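PDB 5JVK: T9SS C-terminal target domain-containing protein from Bacteroides cellulosilyticus, which probably hydrolyses O-glycosyl bonds as a family 39 glycoside hydrolase of a gut symbiont. Local coordinates for residues A[10-14]-A[26-32]; A[34-38]-A[77-81]. All blocks are in the same frame, centred on the assembly; numbering follows the deposited sequence.

Interaction 1 of 2, residues A[10-14]-A[26-32]; sequences KIQLN and NVAKNLG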
ATOM      1  N   LYS A  10      18.235  24.037 -20.106  1.00 60.63           N
ATOM      2  CA  LYS A  10      17.553  22.878 -19.446  1.00 60.02           C
ATOM      3  C   LYS A  10      16.772  23.300 -18.201  1.00 58.42           C
ATOM      4  O   LYS A  10      17.047  24.346 -17.602  1.00 57.36           O
ATOM      5  CB  LYS A  10      18.570  21.794 -19.068  1.00 60.75           C
ATOM      6  CG  LYS A  10      18.968  20.883 -20.217  1.00 62.00           C
ATOM      7  CD  LYS A  10      17.915  19.821 -20.490  1.00 63.29           C
ATOM      8  CE  LYS A  10      18.384  18.854 -21.565  1.00 64.56           C
ATOM      9  NZ  LYS A  10      17.458  17.698 -21.720  1.00 65.30           N
ATOM     10  N   ILE A  11      15.799  22.467 -17.835  1.00 56.25           N
ATOM     11  CA  ILE A  11      15.021  22.616 -16.606  1.00 54.00           C
ATOM     12  C   ILE A  11      15.335  21.406 -15.723  1.00 52.37           C
ATOM     13  O   ILE A  11      14.986  20.279 -16.079  1.00 53.49           O
ATOM     14  CB  ILE A  11      13.504  22.677 -16.904  1.00 53.44           C
ATOM     15  CG1 ILE A  11      13.173  23.899 -17.774  1.00 53.46           C
ATOM     16  CG2 ILE A  11      12.694  22.716 -15.610  1.00 53.49           C
ATOM     17  CD1 ILE A  11      11.829  23.821 -18.469  1.00 53.23           C
ATOM     18  N   GLN A  12      16.003  21.638 -14.592  1.00 49.90           N
ATOM     19  CA  GLN A  12      16.355  20.566 -13.652  1.00 48.37           C
ATOM     20  C   GLN A  12      15.276  20.420 -12.577  1.00 46.39           C
ATOM     21  O   GLN A  12      15.152  21.274 -11.696  1.00 45.62           O
ATOM     22  CB  GLN A  12      17.714  20.840 -12.999  1.00 48.56           C
ATOM     23  CG  GLN A  12      18.208  19.727 -12.079  1.00 49.03           C
ATOM     24  CD  GLN A  12      19.605  19.987 -11.545  1.00 49.76           C
ATOM     25  OE1 GLN A  12      19.818  20.897 -10.743  1.00 50.22           O
ATOM     26  NE2 GLN A  12      20.564  19.179 -11.980  1.00 50.12           N
ATOM     27  N   LEU A  13      14.507  19.334 -12.656  1.00 43.93           N
ATOM     28  CA  LEU A  13      13.504  19.012 -11.638  1.00 41.98           C
ATOM     29  C   LEU A  13      14.162  18.458 -10.380  1.00 40.02           C
ATOM     30  O   LEU A  13      15.157  17.731 -10.457  1.00 38.99           O
ATOM     31  CB  LEU A  13      12.502  17.981 -12.164  1.00 41.78           C
ATOM     32  CG  LEU A  13      11.600  18.428 -13.313  1.00 41.75           C
ATOM     33  CD1 LEU A  13      10.888  17.226 -13.914  1.00 41.76           C
ATOM     34  CD2 LEU A  13      10.598  19.472 -12.841  1.00 41.79           C
ATOM     35  N   ASN A  14      13.598  18.810  -9.226  1.00 37.90           N
ATOM     36  CA  ASN A  14      13.953  18.171  -7.963  1.00 36.53           C
ATOM     37  C   ASN A  14      13.629  16.683  -8.123  1.00 35.52           C
ATOM     38  O   ASN A  14      12.510  16.349  -8.517  1.00 36.55           O
ATOM     39  CB  ASN A  14      13.141  18.782  -6.810  1.00 35.94           C
ATOM     40  CG  ASN A  14      13.619  18.337  -5.435  1.00 35.46           C
ATOM     41  OD1 ASN A  14      14.136  17.235  -5.253  1.00 35.36           O
ATOM     42  ND2 ASN A  14      13.425  19.199  -4.449  1.00 35.35           N
ATOM     43  N   ASN A  26      11.366  23.988  -2.882  1.00 38.06           N
ATOM     44  CA  ASN A  26      12.402  24.050  -3.909  1.00 39.11           C
ATOM     45  C   ASN A  26      12.085  23.008  -4.989  1.00 39.37           C
ATOM     46  O   ASN A  26      12.576  21.877  -4.948  1.00 39.51           O
ATOM     47  CB  ASN A  26      13.785  23.813  -3.270  1.00 39.62           C
ATOM     48  CG  ASN A  26      14.949  24.157  -4.195  1.00 40.50           C
ATOM     49  OD1 ASN A  26      14.767  24.607  -5.326  1.00 40.30           O
ATOM     50  ND2 ASN A  26      16.166  23.947  -3.699  1.00 40.98           N
ATOM     51  N   VAL A  27      11.250  23.405  -5.947  1.00 39.83           N
ATOM     52  CA  VAL A  27      10.736  22.487  -6.978  1.00 40.88           C
ATOM     53  C   VAL A  27      11.712  22.195  -8.127  1.00 42.47           C
ATOM     54  O   VAL A  27      11.736  21.073  -8.637  1.00 43.15           O
ATOM     55  CB  VAL A  27       9.375  22.959  -7.560  1.00 40.59           C
ATOM     56  CG1 VAL A  27       8.361  23.167  -6.443  1.00 40.36           C
ATOM     57  CG2 VAL A  27       9.516  24.214  -8.422  1.00 40.39           C
ATOM     58  N   ALA A  28      12.501  23.190  -8.536  1.00 44.41           N
ATOM     59  CA  ALA A  28      13.392  23.048  -9.696  1.00 45.79           C
ATOM     60  C   ALA A  28      14.529  24.074  -9.705  1.00 47.75           C
ATOM     61  O   ALA A  28      14.580  24.961  -8.852  1.00 48.19           O
ATOM     62  CB  ALA A  28      12.581  23.149 -10.982  1.00 45.50           C
ATOM     63  N   LYS A  29      15.440  23.930 -10.669  1.00 50.21           N
ATOM     64  CA  LYS A  29      16.564  24.853 -10.865  1.00 51.80           C
ATOM     65  C   LYS A  29      16.663  25.283 -12.331  1.00 52.93           C
ATOM     66  O   LYS A  29      16.444  24.479 -13.242  1.00 53.58           O
ATOM     67  CB  LYS A  29      17.875  24.191 -10.432  1.00 52.51           C
ATOM     68  CG  LYS A  29      19.082  25.118 -10.419  1.00 52.80           C
ATOM     69  CD  LYS A  29      20.292  24.446  -9.790  1.00 53.31           C
ATOM     70  CE  LYS A  29      21.535  25.316  -9.906  1.00 53.85           C
ATOM     71  NZ  LYS A  29      22.699  24.721  -9.189  1.00 54.03           N
ATOM     72  N   ASN A  30      17.002  26.553 -12.543  1.00 53.63           N
ATOM     73  CA  ASN A  30      17.201  27.106 -13.880  1.00 54.01           C
ATOM     74  C   ASN A  30      18.635  26.812 -14.324  1.00 55.34           C
ATOM     75  O   ASN A  30      19.585  27.317 -13.722  1.00 55.40           O
ATOM     76  CB  ASN A  30      16.944  28.619 -13.857  1.00 53.45           C
ATOM     77  CG  ASN A  30      16.817  29.228 -15.247  1.00 53.16           C
ATOM     78  OD1 ASN A  30      17.278  28.666 -16.242  1.00 53.20           O
ATOM     79  ND2 ASN A  30      16.188  30.397 -15.319  1.00 52.35           N
ATOM     80  N   LEU A  31      18.782  25.994 -15.369  1.00 56.53           N
ATOM     81  CA  LEU A  31      20.089  25.725 -15.982  1.00 57.63           C
ATOM     82  C   LEU A  31      20.321  26.526 -17.277  1.00 59.14           C
ATOM     83  O   LEU A  31      21.204  26.184 -18.067  1.00 58.35           O
ATOM     84  CB  LEU A  31      20.251  24.223 -16.252  1.00 57.26           C
ATOM     85  CG  LEU A  31      20.129  23.264 -15.064  1.00 56.63           C
ATOM     86  CD1 LEU A  31      20.360  21.835 -15.541  1.00 56.79           C
ATOM     87  CD2 LEU A  31      21.102  23.622 -13.949  1.00 56.15           C
ATOM     88  N   GLY A  32      19.547  27.596 -17.483  1.00 61.42           N
ATOM     89  CA  GLY A  32      19.703  28.473 -18.647  1.00 62.76           C
ATOM     90  C   GLY A  32      20.853  29.458 -18.518  1.00 63.85           C
ATOM     91  O   GLY A  32      21.672  29.361 -17.597  1.00 62.65           O
TER
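With chi1 at -170°, the Asn14 side chain lies beside its own carbonyl carbon and its amide reaches across to strand 23-30. ND2 donates to Asn26 O at 2.9 Å. The bond is nearly straight, with the acceptor close to the amide plane and the donor almost in line with the carbonyl. Beside it, the backbone N of Asn14 donates to Val27 O at 3.0 Å. Gln12 has its CG opposite the backbone N (chi1 -176°) and an extended chain, and Lys29 is built alike. The two side chains therefore run side by side, with Gln12 OE1 3.7 Å from Lys29 CD. Their backbones form an antiparallel hydrogen-bonded pair: Gln12 N to Lys29 O is 3.2 Å and Lys29 N to Gln12 O is 2.9 Å. This is one edge of the three-stranded sheet of the N-terminal beta-sandwich. Ile11 and Leu13 point the other way, onto Leu75, Gln85 and Val89 of the facing sheet. At the start of the modelled chain, Leu31 N donates to Lys10 O. Leu31 CD1 lies 3.8 Å from Gln12 CB and also touches Lys10 CB. Asn30 OD1 accepts from Gly32 N at 2.8 Å, an Asx turn where the strand ends.

Interaction 2 of 2, residues A[34-38]-A[77-81]; sequences GNMRL and LADNE
The side-chain amide of Asn35 has the end of Asn80 at its edge, close to its plane, while the backbone O of Asp79 lies well off that plane, toward one face. The side chains of Asn35 and Asn80 cross at about a right angle. The two amide planes are 41° apart. The carboxylate of Asp79 lies against the stem of Asn35, where its OD2 is 3.6 Å from Asn35 CB. These polar groups sit at the outer end of the contact, where Asn35 and Asn80 are exposed.

Further in, the backbones take over. Arg37 and Ala78 form an antiparallel hydrogen-bonded pair. Arg37 N donates to Ala78 O at 2.9 Å, and Ala78 N donates to Arg37 O at 3.1 Å. Both donors are tilted somewhat from the carbonyl planes. Each carbonyl also takes a CA-H...O contact. Met36 CA approaches Ala78 O at 3.5 Å, and Leu77 CA approaches Arg37 O at the same distance. Each oxygen therefore has one N-H and one weaker C-H partner.

Leu77 supplies much of the apolar contact. Its CG is opposite the backbone N (chi1 -174°), which brings CD1 across to the other strand. There CD1 lies 3.5 Å from Arg37 O and 3.8 Å from Met36 CB. Leu38 CB is a looser neighbour, 4.2 Å from the same methyl. Leu38 and Leu77 form the next, non-hydrogen-bonded pair and share a buried face with Asn30 of the opposing sheet. Arg37 and Ala78 point to the other face.

Strand 69-78 turns after Ala78 into strand 83-94. The contact itself joins the start of strand 37-44 to the end of strand 69-78, neighbouring antiparallel strands in the five-stranded sheet of an N-terminal beta-sandwich.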
ATOM      1  N   GLY A  34      22.098  33.811 -19.290  1.00 65.13           N
ATOM      2  CA  GLY A  34      21.784  35.202 -19.612  1.00 65.13           C
ATOM      3  C   GLY A  34      20.453  35.698 -19.072  1.00 64.66           C
ATOM      4  O   GLY A  34      20.304  35.881 -17.862  1.00 64.44           O
ATOM      5  N   ASN A  35      19.492  35.907 -19.976  1.00 65.17           N
ATOM      6  CA  ASN A  35      18.178  36.492 -19.654  1.00 65.29           C
ATOM      7  C   ASN A  35      17.030  35.456 -19.614  1.00 64.02           C
ATOM      8  O   ASN A  35      15.853  35.829 -19.622  1.00 63.16           O
ATOM      9  CB  ASN A  35      17.860  37.602 -20.674  1.00 65.51           C
ATOM     10  CG  ASN A  35      16.700  38.492 -20.251  1.00 66.09           C
ATOM     11  OD1 ASN A  35      15.715  38.628 -20.977  1.00 65.98           O
ATOM     12  ND2 ASN A  35      16.807  39.092 -19.073  1.00 66.48           N
ATOM     13  N   MET A  36      17.369  34.167 -19.552  1.00 62.34           N
ATOM     14  CA  MET A  36      16.362  33.104 -19.482  1.00 60.77           C
ATOM     15  C   MET A  36      15.770  33.013 -18.073  1.00 58.85           C
ATOM     16  O   MET A  36      16.473  32.658 -17.124  1.00 57.82           O
ATOM     17  CB  MET A  36      16.972  31.756 -19.881  1.00 60.92           C
ATOM     18  CG  MET A  36      17.461  31.698 -21.319  1.00 61.46           C
ATOM     19  SD  MET A  36      18.257  30.129 -21.725  1.00 62.51           S
ATOM     20  CE  MET A  36      18.910  30.470 -23.359  1.00 62.29           C
ATOM     21  N   ARG A  37      14.485  33.351 -17.948  1.00 57.51           N
ATOM     22  CA  ARG A  37      13.744  33.249 -16.683  1.00 56.69           C
ATOM     23  C   ARG A  37      12.934  31.952 -16.639  1.00 54.16           C
ATOM     24  O   ARG A  37      12.283  31.599 -17.625  1.00 54.12           O
ATOM     25  CB  ARG A  37      12.775  34.425 -16.520  1.00 58.11           C
ATOM     26  CG  ARG A  37      13.422  35.776 -16.272  1.00 59.97           C
ATOM     27  CD  ARG A  37      12.356  36.804 -15.911  1.00 61.96           C
ATOM     28  NE  ARG A  37      12.847  38.184 -15.965  1.00 63.75           N
ATOM     29  CZ  ARG A  37      13.599  38.782 -15.035  1.00 63.69           C
ATOM     30  NH1 ARG A  37      13.972  40.050 -15.212  1.00 63.08           N
ATOM     31  NH2 ARG A  37      13.990  38.137 -13.935  1.00 63.96           N
ATOM     32  N   LEU A  38      12.962  31.266 -15.494  1.00 50.85           N
ATOM     33  CA  LEU A  38      12.163  30.054 -15.263  1.00 47.73           C
ATOM     34  C   LEU A  38      10.976  30.383 -14.356  1.00 46.10           C
ATOM     35  O   LEU A  38      11.154  30.616 -13.159  1.00 45.07           O
ATOM     36  CB  LEU A  38      13.030  28.958 -14.631  1.00 46.80           C
ATOM     37  CG  LEU A  38      12.371  27.626 -14.247  1.00 46.43           C
ATOM     38  CD1 LEU A  38      11.648  26.987 -15.426  1.00 46.34           C
ATOM     39  CD2 LEU A  38      13.415  26.676 -13.682  1.00 46.17           C
ATOM     40  N   LEU A  77      10.389  27.975 -19.282  1.00 52.89           N
ATOM     41  CA  LEU A  77      11.649  28.695 -19.484  1.00 55.22           C
ATOM     42  C   LEU A  77      11.514  29.589 -20.716  1.00 58.02           C
ATOM     43  O   LEU A  77      11.089  29.119 -21.774  1.00 58.92           O
ATOM     44  CB  LEU A  77      12.802  27.707 -19.669  1.00 54.30           C
ATOM     45  CG  LEU A  77      14.221  28.278 -19.763  1.00 53.54           C
ATOM     46  CD1 LEU A  77      14.564  29.138 -18.555  1.00 53.09           C
ATOM     47  CD2 LEU A  77      15.222  27.143 -19.917  1.00 53.38           C
ATOM     48  N   ALA A  78      11.875  30.866 -20.581  1.00 61.72           N
ATOM     49  CA  ALA A  78      11.705  31.843 -21.665  1.00 65.38           C
ATOM     50  C   ALA A  78      12.678  33.018 -21.565  1.00 69.38           C
ATOM     51  O   ALA A  78      13.038  33.443 -20.464  1.00 68.83           O
ATOM     52  CB  ALA A  78      10.272  32.355 -21.686  1.00 65.06           C
ATOM     53  N   ASP A  79      13.081  33.543 -22.725  1.00 74.10           N
ATOM     54  CA  ASP A  79      14.021  34.665 -22.797  1.00 77.80           C
ATOM     55  C   ASP A  79      13.305  35.983 -22.478  1.00 79.84           C
ATOM     56  O   ASP A  79      13.592  36.612 -21.456  1.00 80.25           O
ATOM     57  CB  ASP A  79      14.705  34.712 -24.173  1.00 78.84           C
ATOM     58  CG  ASP A  79      15.806  35.758 -24.247  1.00 80.74           C
ATOM     59  OD1 ASP A  79      15.675  36.712 -25.044  1.00 82.73           O
ATOM     60  OD2 ASP A  79      16.799  35.628 -23.501  1.00 81.14           O
ATOM     61  N   ASN A  80      12.380  36.388 -23.349  1.00 81.50           N
ATOM     62  CA  ASN A  80      11.535  37.570 -23.134  1.00 83.72           C
ATOM     63  C   ASN A  80      10.081  37.228 -23.451  1.00 84.80           C
ATOM     64  O   ASN A  80       9.214  37.314 -22.576  1.00 83.33           O
ATOM     65  CB  ASN A  80      12.013  38.747 -23.995  1.00 84.54           C
ATOM     66  CG  ASN A  80      13.327  39.334 -23.509  1.00 85.40           C
ATOM     67  OD1 ASN A  80      14.329  39.316 -24.224  1.00 86.37           O
ATOM     68  ND2 ASN A  80      13.328  39.856 -22.286  1.00 84.90           N
ATOM     69  N   GLU A  81       9.826  36.865 -24.708  1.00 86.36           N
ATOM     70  CA  GLU A  81       8.540  36.308 -25.138  1.00 86.58           C
ATOM     71  C   GLU A  81       8.745  35.055 -26.011  1.00 84.92           C
ATOM     72  O   GLU A  81       7.856  34.678 -26.781  1.00 84.32           O
ATOM     73  CB  GLU A  81       7.738  37.373 -25.897  1.00 88.47           C
ATOM     74  CG  GLU A  81       7.533  38.671 -25.121  1.00 89.43           C
ATOM     75  CD  GLU A  81       6.642  39.668 -25.844  1.00 90.17           C
ATOM     76  OE1 GLU A  81       6.789  39.829 -27.076  1.00 90.51           O
ATOM     77  OE2 GLU A  81       5.799  40.302 -25.176  1.00 89.19           O
TER

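From the N terminus, interaction 1 comes first: strand 11-13 pairs with strand 23-30 after an excursion through strand 18-20 of the five-stranded sheet. It closes before interaction 2 opens, so the two are in series. After residue 32 the chain passes directly into 34-38 and crosses from the three-stranded to the five-stranded sheet. Interaction 2 then closes a much longer loop, which includes strands 50-55 and 60-65. The centres of interactions 1 and 2 are about 13 Å apart. Asn30 joins them: its ND2 probably donates to Met36 O, while its OD1 packs on Leu77 CD1. Together they tie both sheets at one end of the sandwich, which precedes the barrel of eight parallel strands.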